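Local structure of taurine dioxygenase (Burkholderia xenovorans, 5KEU) at residues Gly172-His177 and Asp302-Val307; Ala156-Lys161 and Trp244-Arg249; Ser45-Ile50 and Ala77-Pro82. The protein probably acts as an iron(II)- and 2-oxoglutarate-dependent dioxygenase of the TfdA family, here crystallised with a magnesium ion in its metal site. All coordinates share one frame; numbering follows the deposited sequence.

How the interactions relate
The three contacts make a worked example of how a TauD/TfdA-type fold joins loops, helices and strands that are far apart in sequence. Interactions 1 and 2 are neighbours, their centres about 19 Å apart and their nearest atoms about 8 Å, and they interlock in sequence because their segments alternate along the chain. Interaction 3 closes before either opens and lies about 29 and 28 Å away, centre to centre. None touches another, and none supplies a ligand to the magnesium ion held by His123, Asp125, His273 and Asn323. Interaction 2 is related to that site by distance alone: the side chain of Ala247 is about 11 Å from that of His123 and about 12 Å from that of His273.

Interaction 1: Gly172-His177 and Asp302-Val307; sequences GLRGVH and DGRQSV. With FMT (formic acid), chain R.
Arg174 and Arg304, two arginines from distant parts of the chain, stack their guanidinium groups with centres 4.3 Å apart and planes 22° from parallel. Such pairing of like charges is generally tolerated where anions compensate it, and both groups here have carboxylate partners. Glu203 forms a salt bridge with Arg174 NE, while Asp302 OD2 takes Arg304 NE at 2.8 Å on its syn side. The other carboxylate oxygen, Asp302 OD1, accepts from the backbone N of Arg304 in an Asx turn, so one aspartate fixes both the loop and the arginine stacked on Arg174.

Arg174 has the most surface buried. Its chain bends at chi2 (-89°) and again at chi3 (-72°), which brings the guanidinium edge to the loop backbone. There NH2 of Arg174 gives a nearly straight bond, 2.9 Å long, to Gln305 O, and NH1 reaches Arg304 O only weakly at 3.3 Å. A formic acid molecule, probably from the crystallisation liquor, accepts from Arg174 NH1 through its O1 at 2.7 Å.

Thus the loop leading from strand 287-293 to strand 307-310 is held against the start of strand 174-179, which pairs with strands 200-209 and 225-228; strand 307-310 joins the same sheet along 200-209.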
ATOM      1  N   GLY B 172     -24.925 -12.431   9.547  1.00 15.53           N
ATOM      2  CA  GLY B 172     -25.391 -13.589  10.284  1.00 19.05           C
ATOM      3  C   GLY B 172     -24.336 -14.644  10.521  1.00 23.30           C
ATOM      4  O   GLY B 172     -24.643 -15.692  11.096  1.00 21.00           O
ATOM      5  N   LEU B 173     -23.095 -14.401  10.104  1.00 14.26           N
ATOM      6  CA  LEU B 173     -22.052 -15.419  10.147  1.00 14.76           C
ATOM      7  C   LEU B 173     -21.100 -15.205  11.319  1.00 14.38           C
ATOM      8  O   LEU B 173     -20.892 -14.082  11.780  1.00 16.96           O
ATOM      9  CB  LEU B 173     -21.260 -15.416   8.843  1.00 14.15           C
ATOM     10  CG  LEU B 173     -22.050 -15.791   7.584  1.00 12.72           C
ATOM     11  CD1 LEU B 173     -21.146 -15.692   6.358  1.00 14.54           C
ATOM     12  CD2 LEU B 173     -22.667 -17.190   7.720  1.00 15.67           C
ATOM     13  N   ARG B 174     -20.528 -16.311  11.797  1.00 15.43           N
ATOM     14  CA  ARG B 174     -19.526 -16.323  12.856  1.00 11.76           C
ATOM     15  C   ARG B 174     -18.253 -16.947  12.293  1.00 13.20           C
ATOM     16  O   ARG B 174     -18.315 -17.754  11.354  1.00 14.03           O
ATOM     17  CB  ARG B 174     -20.027 -17.124  14.066  1.00 15.01           C
ATOM     18  CG  ARG B 174     -21.481 -16.750  14.477  1.00 16.92           C
ATOM     19  CD  ARG B 174     -21.475 -15.617  15.467  1.00 20.83           C
ATOM     20  NE  ARG B 174     -20.999 -16.075  16.770  1.00 25.56           N
ATOM     21  CZ  ARG B 174     -20.914 -15.305  17.853  1.00 25.51           C
ATOM     22  NH1 ARG B 174     -21.279 -14.028  17.800  1.00 25.02           N
ATOM     23  NH2 ARG B 174     -20.460 -15.819  18.986  1.00 21.54           N
ATOM     24  N   GLY B 175     -17.107 -16.576  12.861  1.00 13.14           N
ATOM     25  CA  GLY B 175     -15.831 -17.094  12.402  1.00 11.22           C
ATOM     26  C   GLY B 175     -14.966 -17.528  13.569  1.00 14.16           C
ATOM     27  O   GLY B 175     -15.017 -16.946  14.647  1.00 16.05           O
ATOM     28  N   VAL B 176     -14.188 -18.590  13.345  1.00 13.33           N
ATOM     29  CA  VAL B 176     -13.277 -19.124  14.354  1.00 13.60           C
ATOM     30  C   VAL B 176     -11.883 -18.567  14.094  1.00 16.27           C
ATOM     31  O   VAL B 176     -11.325 -18.758  13.008  1.00 13.68           O
ATOM     32  CB  VAL B 176     -13.253 -20.658  14.346  1.00 16.22           C
ATOM     33  CG1 VAL B 176     -12.251 -21.159  15.390  1.00 18.10           C
ATOM     34  CG2 VAL B 176     -14.634 -21.202  14.636  1.00 15.98           C
ATOM     35  N   HIS B 177     -11.324 -17.900  15.098  1.00 13.45           N
ATOM     36  CA  HIS B 177      -9.979 -17.340  15.046  1.00 13.25           C
ATOM     37  C   HIS B 177      -9.069 -18.186  15.918  1.00 20.24           C
ATOM     38  O   HIS B 177      -9.446 -18.536  17.041  1.00 14.30           O
ATOM     39  CB  HIS B 177      -9.952 -15.906  15.569  1.00 11.92           C
ATOM     40  CG  HIS B 177     -10.822 -14.949  14.810  1.00 14.71           C
ATOM     41  ND1 HIS B 177     -10.343 -13.750  14.321  1.00 15.55           N
ATOM     42  CD2 HIS B 177     -12.138 -14.992  14.484  1.00 14.04           C
ATOM     43  CE1 HIS B 177     -11.325 -13.102  13.715  1.00 12.24           C
ATOM     44  NE2 HIS B 177     -12.425 -13.830  13.806  1.00 11.76           N
ATOM     45  N   ASP B 302     -26.615  -9.337  15.773  1.00 27.15           N
ATOM     46  CA  ASP B 302     -27.683  -9.974  16.539  1.00 29.55           C
ATOM     47  C   ASP B 302     -27.505  -9.824  18.042  1.00 30.06           C
ATOM     48  O   ASP B 302     -28.291 -10.392  18.804  1.00 31.53           O
ATOM     49  CB  ASP B 302     -27.779 -11.463  16.190  1.00 33.97           C
ATOM     50  CG  ASP B 302     -26.518 -12.239  16.564  1.00 38.58           C
ATOM     51  OD1 ASP B 302     -25.516 -11.605  16.958  1.00 34.01           O
ATOM     52  OD2 ASP B 302     -26.524 -13.481  16.450  1.00 36.49           O
ATOM     53  N   GLY B 303     -26.492  -9.089  18.493  1.00 26.34           N
ATOM     54  CA  GLY B 303     -26.278  -8.929  19.915  1.00 29.05           C
ATOM     55  C   GLY B 303     -25.528 -10.055  20.586  1.00 31.16           C
ATOM     56  O   GLY B 303     -25.244  -9.951  21.779  1.00 33.53           O
ATOM     57  N   ARG B 304     -25.174 -11.113  19.863  1.00 29.43           N
ATOM     58  CA  ARG B 304     -24.458 -12.233  20.458  1.00 26.91           C
ATOM     59  C   ARG B 304     -22.986 -11.895  20.653  1.00 22.50           C
ATOM     60  O   ARG B 304     -22.297 -11.496  19.705  1.00 22.88           O
ATOM     61  CB  ARG B 304     -24.579 -13.472  19.579  1.00 33.36           C
ATOM     62  CG  ARG B 304     -25.756 -14.360  19.887  1.00 44.27           C
ATOM     63  CD  ARG B 304     -25.521 -15.713  19.252  1.00 47.22           C
ATOM     64  NE  ARG B 304     -25.393 -15.609  17.803  1.00 49.88           N
ATOM     65  CZ  ARG B 304     -24.899 -16.568  17.025  1.00 49.59           C
ATOM     66  NH1 ARG B 304     -24.837 -16.391  15.712  1.00 40.32           N
ATOM     67  NH2 ARG B 304     -24.463 -17.704  17.564  1.00 49.38           N
ATOM     68  N   GLN B 305     -22.504 -12.080  21.881  1.00 22.17           N
ATOM     69  CA  GLN B 305     -21.087 -11.934  22.176  1.00 24.90           C
ATOM     70  C   GLN B 305     -20.281 -13.067  21.557  1.00 20.00           C
ATOM     71  O   GLN B 305     -20.781 -14.172  21.340  1.00 19.04           O
ATOM     72  CB  GLN B 305     -20.847 -11.937  23.686  1.00 24.43           C
ATOM     73  CG  GLN B 305     -21.126 -10.635  24.387  1.00 28.58           C
ATOM     74  CD  GLN B 305     -20.818 -10.734  25.870  1.00 35.39           C
ATOM     75  OE1 GLN B 305     -21.124 -11.739  26.505  1.00 45.28           O
ATOM     76  NE2 GLN B 305     -20.194  -9.706  26.417  1.00 34.61           N
ATOM     77  N   SER B 306     -19.007 -12.786  21.311  1.00 18.94           N
ATOM     78  CA  SER B 306     -18.043 -13.820  20.977  1.00 18.20           C
ATOM     79  C   SER B 306     -18.009 -14.885  22.075  1.00 18.79           C
ATOM     80  O   SER B 306     -18.426 -14.649  23.217  1.00 18.60           O
ATOM     81  CB  SER B 306     -16.658 -13.194  20.805  1.00 16.58           C
ATOM     82  OG  SER B 306     -16.714 -12.096  19.898  1.00 17.24           O
ATOM     83  N   VAL B 307     -17.521 -16.074  21.719  1.00 21.80           N
ATOM     84  CA  VAL B 307     -17.514 -17.226  22.623  1.00 23.68           C
ATOM     85  C   VAL B 307     -16.123 -17.843  22.613  1.00 24.04           C
ATOM     86  O   VAL B 307     -15.587 -18.162  21.548  1.00 22.50           O
ATOM     87  CB  VAL B 307     -18.569 -18.282  22.229  1.00 29.28           C
ATOM     88  CG1 VAL B 307     -18.437 -19.517  23.109  1.00 32.00           C
ATOM     89  CG2 VAL B 307     -19.971 -17.709  22.356  1.00 33.19           C
TER
HETATM   90  C   FMT R 407     -22.943 -12.442  14.999  1.00 41.24           C
HETATM   91  O1  FMT R 407     -23.031 -12.679  16.208  1.00 32.60           O
HETATM   92  O2  FMT R 407     -23.149 -13.244  14.079  1.00 40.80           O

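Interaction 2: Ala156-Lys161 and Trp244-Arg249; sequences ALAYEK and WEHATR. With FMT (formic acid), chain D.
His246 reaches across from helix 233-247 to helix 155-161, and its imidazole meets Ala158 and Lys161 by its edge. The hydrogen bond runs from NE2 of His246 to the carbonyl O of Ala158, 2.7 Å long with an N-H...O angle of 152°. The acceptor lies almost exactly in the ring plane, whereas the donor stands 18° out of the carbonyl plane. A chi1 of 176° sets CG of His246 opposite its own N and swings the ring out toward the neighbouring backbone. Because a carbonyl oxygen can only accept, NE2 must be the donor, and it gives the carbonyl of Ala158 a strong partner beside the weak one from Lys161 N.

Two aliphatic carbons lie beside the ring, near the atoms that flank NE2. CB of Lys161 lies near the ring plane, 3.8 Å from CE1 of His246, although the rest of the lysine leads away. CB of Ala158 approaches CD2 of His246 at 4.2 Å. The same methyl group points at the opposing backbone and stops 4.1 Å from CA of Ala247. Small residues therefore let the chains come close, the CA atoms of Ala158 and Ala247 being 5.4 Å apart.

Beside the contact, Glu245 makes a salt bridge to Arg117 of the second subunit. Helix 155-161 directly follows strand 150-154, and the contact joins it to the C-terminal end of helix 233-247. Phe252 meets the His246 ring edge-to-face, Leu218 of strand 216-218 packs on His246, and the Thr153 hydroxyl (OG1) of strand 150-154 hydrogen-bonds to the carbonyl of Ala247.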
ATOM      1  N   ALA B 156     -14.414  -0.919   8.705  1.00 11.87           N
ATOM      2  CA  ALA B 156     -15.769  -0.376   8.667  1.00 12.18           C
ATOM      3  C   ALA B 156     -16.155  -0.036   7.235  1.00 14.64           C
ATOM      4  O   ALA B 156     -17.232  -0.415   6.756  1.00 13.03           O
ATOM      5  CB  ALA B 156     -15.870   0.863   9.564  1.00 12.91           C
ATOM      6  N   LEU B 157     -15.261   0.665   6.525  1.00 12.18           N
ATOM      7  CA  LEU B 157     -15.470   0.939   5.110  1.00 13.04           C
ATOM      8  C   LEU B 157     -15.582  -0.350   4.303  1.00 12.99           C
ATOM      9  O   LEU B 157     -16.428  -0.462   3.402  1.00 10.68           O
ATOM     10  CB  LEU B 157     -14.309   1.796   4.584  1.00 12.53           C
ATOM     11  CG  LEU B 157     -14.359   2.175   3.118  1.00 17.50           C
ATOM     12  CD1 LEU B 157     -15.598   3.028   2.859  1.00 17.30           C
ATOM     13  CD2 LEU B 157     -13.079   2.912   2.774  1.00 20.82           C
ATOM     14  N   ALA B 158     -14.715  -1.330   4.589  1.00 11.83           N
ATOM     15  CA  ALA B 158     -14.795  -2.594   3.871  1.00 14.45           C
ATOM     16  C   ALA B 158     -16.194  -3.196   3.973  1.00 10.32           C
ATOM     17  O   ALA B 158     -16.734  -3.687   2.977  1.00 11.04           O
ATOM     18  CB  ALA B 158     -13.739  -3.577   4.391  1.00 12.41           C
ATOM     19  N   TYR B 159     -16.790  -3.178   5.174  1.00 10.06           N
ATOM     20  CA  TYR B 159     -18.153  -3.685   5.319  1.00 10.65           C
ATOM     21  C   TYR B 159     -19.114  -2.882   4.459  1.00 13.05           C
ATOM     22  O   TYR B 159     -19.939  -3.443   3.727  1.00 13.51           O
ATOM     23  CB  TYR B 159     -18.592  -3.630   6.791  1.00 10.57           C
ATOM     24  CG  TYR B 159     -20.051  -4.019   6.991  1.00 12.44           C
ATOM     25  CD1 TYR B 159     -21.060  -3.048   6.993  1.00 12.97           C
ATOM     26  CD2 TYR B 159     -20.420  -5.355   7.173  1.00 13.68           C
ATOM     27  CE1 TYR B 159     -22.404  -3.408   7.157  1.00 16.44           C
ATOM     28  CE2 TYR B 159     -21.758  -5.724   7.343  1.00 11.77           C
ATOM     29  CZ  TYR B 159     -22.738  -4.742   7.350  1.00 14.68           C
ATOM     30  OH  TYR B 159     -24.061  -5.099   7.522  1.00 14.45           O
ATOM     31  N   GLU B 160     -19.044  -1.554   4.559  1.00 11.81           N
ATOM     32  CA  GLU B 160     -20.003  -0.720   3.848  1.00 15.86           C
ATOM     33  C   GLU B 160     -19.894  -0.914   2.347  1.00 15.35           C
ATOM     34  O   GLU B 160     -20.894  -0.771   1.632  1.00 12.73           O
ATOM     35  CB  GLU B 160     -19.799   0.749   4.219  1.00 17.20           C
ATOM     36  CG  GLU B 160     -20.137   1.063   5.682  1.00 18.35           C
ATOM     37  CD  GLU B 160     -21.623   0.872   5.993  1.00 29.26           C
ATOM     38  OE1 GLU B 160     -22.457   1.102   5.081  1.00 32.79           O
ATOM     39  OE2 GLU B 160     -21.957   0.491   7.140  1.00 23.14           O
ATOM     40  N   LYS B 161     -18.702  -1.264   1.857  1.00 12.06           N
ATOM     41  CA  LYS B 161     -18.477  -1.423   0.419  1.00 13.99           C
ATOM     42  C   LYS B 161     -18.830  -2.806  -0.112  1.00 17.63           C
ATOM     43  O   LYS B 161     -18.859  -2.987  -1.337  1.00 14.56           O
ATOM     44  CB  LYS B 161     -17.029  -1.107   0.067  1.00 14.83           C
ATOM     45  CG  LYS B 161     -16.663   0.361   0.244  1.00 16.63           C
ATOM     46  CD  LYS B 161     -17.288   1.245  -0.828  1.00 25.66           C
ATOM     47  CE  LYS B 161     -16.623   2.609  -0.832  1.00 34.10           C
ATOM     48  NZ  LYS B 161     -17.008   3.402  -2.034  1.00 43.10           N
ATOM     49  N   TRP B 244     -11.331 -11.451   2.118  1.00  9.05           N
ATOM     50  CA  TRP B 244      -9.977 -10.982   2.396  1.00  8.73           C
ATOM     51  C   TRP B 244      -9.431 -10.136   1.252  1.00 13.95           C
ATOM     52  O   TRP B 244      -8.751  -9.124   1.481  1.00 10.38           O
ATOM     53  CB  TRP B 244      -9.057 -12.179   2.654  1.00  9.85           C
ATOM     54  CG  TRP B 244      -9.300 -12.833   4.014  1.00 10.40           C
ATOM     55  CD1 TRP B 244      -9.893 -12.278   5.117  1.00 10.87           C
ATOM     56  CD2 TRP B 244      -8.960 -14.169   4.365  1.00  9.21           C
ATOM     57  NE1 TRP B 244      -9.925 -13.208   6.159  1.00  9.23           N
ATOM     58  CE2 TRP B 244      -9.347 -14.370   5.712  1.00 11.12           C
ATOM     59  CE3 TRP B 244      -8.351 -15.221   3.671  1.00 11.20           C
ATOM     60  CZ2 TRP B 244      -9.141 -15.579   6.371  1.00 12.41           C
ATOM     61  CZ3 TRP B 244      -8.141 -16.427   4.337  1.00 16.38           C
ATOM     62  CH2 TRP B 244      -8.532 -16.589   5.672  1.00 15.56           C
ATOM     63  N   GLU B 245      -9.659 -10.572   0.012  1.00 11.07           N
ATOM     64  CA  GLU B 245      -9.318  -9.755  -1.150  0.60 13.45           C
ATOM     65  C   GLU B 245     -10.013  -8.401  -1.065  1.00 15.68           C
ATOM     66  O   GLU B 245      -9.409  -7.349  -1.303  1.00 11.93           O
ATOM     67  CB  GLU B 245      -9.709 -10.554  -2.403  0.60 13.56           C
ATOM     68  CG  GLU B 245      -9.826  -9.877  -3.743  0.60 17.18           C
ATOM     69  CD  GLU B 245     -10.342 -10.851  -4.831  0.60 13.95           C
ATOM     70  OE1 GLU B 245     -11.545 -11.279  -4.794  0.60  9.00           O
ATOM     71  OE2 GLU B 245      -9.520 -11.215  -5.708  0.60 14.75           O
ATOM     72  N   HIS B 246     -11.293  -8.418  -0.696  1.00  8.72           N
ATOM     73  CA  HIS B 246     -12.057  -7.182  -0.586  1.00 10.90           C
ATOM     74  C   HIS B 246     -11.500  -6.282   0.517  1.00 12.41           C
ATOM     75  O   HIS B 246     -11.348  -5.070   0.333  1.00 13.75           O
ATOM     76  CB  HIS B 246     -13.529  -7.531  -0.316  1.00 11.11           C
ATOM     77  CG  HIS B 246     -14.393  -6.328  -0.078  1.00 11.58           C
ATOM     78  ND1 HIS B 246     -14.774  -5.475  -1.092  1.00 13.21           N
ATOM     79  CD2 HIS B 246     -14.913  -5.816   1.062  1.00  9.58           C
ATOM     80  CE1 HIS B 246     -15.512  -4.498  -0.589  1.00 14.07           C
ATOM     81  NE2 HIS B 246     -15.604  -4.675   0.718  1.00 11.47           N
ATOM     82  N   ALA B 247     -11.188  -6.851   1.677  1.00  9.74           N
ATOM     83  CA  ALA B 247     -10.811  -6.027   2.817  1.00 13.55           C
ATOM     84  C   ALA B 247      -9.468  -5.341   2.620  1.00 11.13           C
ATOM     85  O   ALA B 247      -9.148  -4.424   3.381  1.00 12.37           O
ATOM     86  CB  ALA B 247     -10.758  -6.870   4.103  1.00 11.07           C
ATOM     87  N   THR B 248      -8.671  -5.786   1.650  1.00 11.39           N
ATOM     88  CA  THR B 248      -7.352  -5.229   1.421  1.00 13.52           C
ATOM     89  C   THR B 248      -7.291  -4.423   0.126  1.00 13.30           C
ATOM     90  O   THR B 248      -6.198  -4.200  -0.399  1.00 13.54           O
ATOM     91  CB  THR B 248      -6.287  -6.335   1.434  1.00 15.25           C
ATOM     92  OG1 THR B 248      -6.611  -7.342   0.469  1.00 16.56           O
ATOM     93  CG2 THR B 248      -6.226  -6.985   2.825  1.00 17.19           C
ATOM     94  N   ARG B 249      -8.443  -3.992  -0.400  1.00 11.38           N
ATOM     95  CA  ARG B 249      -8.443  -3.054  -1.523  1.00 12.57           C
ATOM     96  C   ARG B 249      -7.538  -1.866  -1.194  1.00 11.63           C
ATOM     97  O   ARG B 249      -7.642  -1.295  -0.099  1.00 13.55           O
ATOM     98  CB  ARG B 249      -9.857  -2.513  -1.818  1.00 15.39           C
ATOM     99  CG  ARG B 249     -10.881  -3.483  -2.422  1.00 16.45           C
ATOM    100  CD  ARG B 249     -10.510  -3.940  -3.828  1.00 13.51           C
ATOM    101  NE  ARG B 249     -10.084  -2.799  -4.625  1.00 13.88           N
ATOM    102  CZ  ARG B 249      -9.211  -2.865  -5.618  1.00 19.04           C
ATOM    103  NH1 ARG B 249      -8.864  -1.752  -6.259  1.00 14.80           N
ATOM    104  NH2 ARG B 249      -8.694  -4.042  -5.972  1.00 17.10           N
TER
HETATM  105  C   FMT D 402      -8.941  -0.145  -9.207  0.51 29.19           C
HETATM  106  O1  FMT D 402      -8.104   0.065  -8.324  0.51 25.33           O
HETATM  107  O2  FMT D 402     -10.127   0.200  -9.162  0.51 25.56           O

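Interaction 3: Ser45-Ile50 and Ala77-Pro82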
ATOM      1  N   SER B  45      -9.502  18.034  27.213  1.00 24.99           N
ATOM      2  CA  SER B  45      -9.824  18.429  25.844  1.00 27.67           C
ATOM      3  C   SER B  45      -8.903  17.746  24.835  1.00 28.22           C
ATOM      4  O   SER B  45      -9.345  17.354  23.746  1.00 25.88           O
ATOM      5  CB  SER B  45      -9.731  19.945  25.706  1.00 29.61           C
ATOM      6  OG  SER B  45      -9.763  20.318  24.343  1.00 33.71           O
ATOM      7  N   GLU B  46      -7.621  17.609  25.168  1.00 25.83           N
ATOM      8  CA  GLU B  46      -6.699  16.934  24.258  1.00 26.18           C
ATOM      9  C   GLU B  46      -7.027  15.454  24.137  1.00 24.82           C
ATOM     10  O   GLU B  46      -6.992  14.891  23.034  1.00 21.67           O
ATOM     11  CB  GLU B  46      -5.263  17.143  24.734  1.00 23.86           C
ATOM     12  CG  GLU B  46      -4.829  18.602  24.639  1.00 27.02           C
ATOM     13  CD  GLU B  46      -3.506  18.867  25.323  1.00 30.37           C
ATOM     14  OE1 GLU B  46      -3.287  18.331  26.425  1.00 31.20           O
ATOM     15  OE2 GLU B  46      -2.675  19.601  24.753  1.00 29.78           O
ATOM     16  N   VAL B  47      -7.329  14.804  25.265  1.00 25.23           N
ATOM     17  CA  VAL B  47      -7.754  13.406  25.241  1.00 22.92           C
ATOM     18  C   VAL B  47      -8.969  13.243  24.339  1.00 23.01           C
ATOM     19  O   VAL B  47      -9.013  12.358  23.478  1.00 20.59           O
ATOM     20  CB  VAL B  47      -8.056  12.919  26.668  1.00 25.49           C
ATOM     21  CG1 VAL B  47      -8.667  11.522  26.620  1.00 22.21           C
ATOM     22  CG2 VAL B  47      -6.780  12.941  27.508  1.00 26.05           C
ATOM     23  N   ALA B  48      -9.973  14.105  24.523  1.00 20.54           N
ATOM     24  CA  ALA B  48     -11.195  13.977  23.742  1.00 19.38           C
ATOM     25  C   ALA B  48     -10.918  14.185  22.262  1.00 21.82           C
ATOM     26  O   ALA B  48     -11.455  13.464  21.417  1.00 24.27           O
ATOM     27  CB  ALA B  48     -12.239  14.973  24.235  1.00 22.51           C
ATOM     28  N   GLN B  49     -10.069  15.161  21.930  1.00 22.44           N
ATOM     29  CA  GLN B  49      -9.782  15.431  20.525  1.00 24.31           C
ATOM     30  C   GLN B  49      -9.079  14.253  19.879  1.00 22.99           C
ATOM     31  O   GLN B  49      -9.386  13.882  18.738  1.00 22.07           O
ATOM     32  CB  GLN B  49      -8.921  16.688  20.385  1.00 20.60           C
ATOM     33  CG  GLN B  49      -9.641  18.001  20.622  1.00 24.80           C
ATOM     34  CD  GLN B  49      -8.697  19.193  20.500  1.00 25.73           C
ATOM     35  OE1 GLN B  49      -8.257  19.544  19.403  1.00 29.52           O
ATOM     36  NE2 GLN B  49      -8.362  19.805  21.632  1.00 28.18           N
ATOM     37  N   ILE B  50      -8.113  13.662  20.587  1.00 19.69           N
ATOM     38  CA  ILE B  50      -7.401  12.515  20.035  1.00 19.30           C
ATOM     39  C   ILE B  50      -8.351  11.339  19.879  1.00 19.95           C
ATOM     40  O   ILE B  50      -8.355  10.655  18.847  1.00 19.74           O
ATOM     41  CB  ILE B  50      -6.192  12.169  20.923  1.00 18.24           C
ATOM     42  CG1 ILE B  50      -5.124  13.263  20.792  1.00 20.00           C
ATOM     43  CG2 ILE B  50      -5.646  10.801  20.571  1.00 16.57           C
ATOM     44  CD1 ILE B  50      -4.024  13.148  21.809  1.00 21.93           C
ATOM     45  N   ALA B  77      -2.354   5.228  29.264  1.00 16.09           N
ATOM     46  CA  ALA B  77      -3.311   5.079  30.352  1.00 17.74           C
ATOM     47  C   ALA B  77      -4.395   6.143  30.318  1.00 17.13           C
ATOM     48  O   ALA B  77      -5.434   5.971  30.970  1.00 19.65           O
ATOM     49  CB  ALA B  77      -2.594   5.129  31.698  1.00 20.62           C
ATOM     50  N   GLN B  78      -4.180   7.237  29.593  1.00 18.11           N
ATOM     51  CA  GLN B  78      -5.227   8.241  29.459  1.00 20.90           C
ATOM     52  C   GLN B  78      -6.331   7.800  28.515  1.00 19.67           C
ATOM     53  O   GLN B  78      -7.371   8.464  28.451  1.00 20.18           O
ATOM     54  CB  GLN B  78      -4.629   9.578  28.994  1.00 18.04           C
ATOM     55  CG  GLN B  78      -3.711  10.191  30.044  1.00 19.03           C
ATOM     56  CD  GLN B  78      -3.436  11.676  29.825  1.00 21.69           C
ATOM     57  OE1 GLN B  78      -2.406  12.055  29.268  1.00 23.59           O
ATOM     58  NE2 GLN B  78      -4.354  12.520  30.283  1.00 23.46           N
ATOM     59  N   PHE B  79      -6.143   6.689  27.808  1.00 17.81           N
ATOM     60  CA  PHE B  79      -7.137   6.186  26.884  1.00 16.13           C
ATOM     61  C   PHE B  79      -7.681   4.813  27.243  1.00 21.11           C
ATOM     62  O   PHE B  79      -8.689   4.405  26.658  1.00 22.69           O
ATOM     63  CB  PHE B  79      -6.556   6.169  25.456  1.00 15.52           C
ATOM     64  CG  PHE B  79      -6.174   7.539  24.969  1.00 18.18           C
ATOM     65  CD1 PHE B  79      -7.110   8.352  24.351  1.00 20.70           C
ATOM     66  CD2 PHE B  79      -4.891   8.036  25.185  1.00 19.36           C
ATOM     67  CE1 PHE B  79      -6.770   9.631  23.925  1.00 17.04           C
ATOM     68  CE2 PHE B  79      -4.537   9.312  24.775  1.00 14.93           C
ATOM     69  CZ  PHE B  79      -5.488  10.116  24.138  1.00 17.34           C
ATOM     70  N   GLY B  80      -7.080   4.106  28.197  1.00 19.65           N
ATOM     71  CA  GLY B  80      -7.592   2.807  28.583  1.00 17.47           C
ATOM     72  C   GLY B  80      -6.664   2.137  29.575  1.00 16.90           C
ATOM     73  O   GLY B  80      -5.808   2.784  30.176  1.00 21.38           O
ATOM     74  N   GLU B  81      -6.871   0.829  29.749  1.00 16.55           N
ATOM     75  CA  GLU B  81      -6.076   0.025  30.674  1.00 17.10           C
ATOM     76  C   GLU B  81      -4.992  -0.663  29.862  1.00 19.85           C
ATOM     77  O   GLU B  81      -5.317  -1.485  28.998  1.00 17.59           O
ATOM     78  CB  GLU B  81      -6.943  -1.017  31.383  1.00 17.87           C
ATOM     79  CG  GLU B  81      -7.957  -0.465  32.373  1.00 22.36           C
ATOM     80  CD  GLU B  81      -7.285   0.188  33.577  1.00 29.58           C
ATOM     81  OE1 GLU B  81      -6.658  -0.538  34.383  1.00 27.40           O
ATOM     82  OE2 GLU B  81      -7.370   1.428  33.704  1.00 23.36           O
ATOM     83  N   PRO B  82      -3.715  -0.370  30.069  1.00 21.85           N
ATOM     84  CA  PRO B  82      -2.687  -1.071  29.289  1.00 16.63           C
ATOM     85  C   PRO B  82      -2.636  -2.553  29.648  1.00 17.33           C
ATOM     86  O   PRO B  82      -2.728  -2.926  30.817  1.00 18.96           O
ATOM     87  CB  PRO B  82      -1.388  -0.352  29.682  1.00 18.58           C
ATOM     88  CG  PRO B  82      -1.855   1.037  30.149  1.00 20.06           C
ATOM     89  CD  PRO B  82      -3.160   0.738  30.870  1.00 19.70           C
TER
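The phenyl ring of Phe79 presents its edge to helix 44-57: the carbonyl O of Val47 lies near the ring plane, 3.6 Å from CE1 of Phe79. Ile50 approaches the ring obliquely, its CG2 methyl 3.6 Å from CZ of Phe79, and the two side chains cross at about a right angle. Outside the two segments, Phe265 meets the same ring edge-to-face, and Phe75 packs on it with planes about 55° apart.

Val47 brings both methyls to the contact. CG1 lies 3.8 Å from CE1 of Phe79 and also against the carbonyl O of Gln78, a place it owes to a chi1 of 173°, while CG2 of Val47 comes 3.7 Å from NE2 of Gln78. The contact of this nitrogen with a methyl is packing; the same NE2 hydrogen-bonds to the carbonyl O of Leu42, just ahead of the helix.

The chemistry is thus mainly van der Waals, with an aromatic edge and branched aliphatic groups bringing the two parts together. Polar bonds accompany it: besides the Gln78 amide, Arg51 of helix 44-57 donates to the carbonyl of Phe79. The Val47 carbonyl O faces the slightly positive C-H edge of the phenyl, a weakly favourable electrostatic contact that probably adds to the packing.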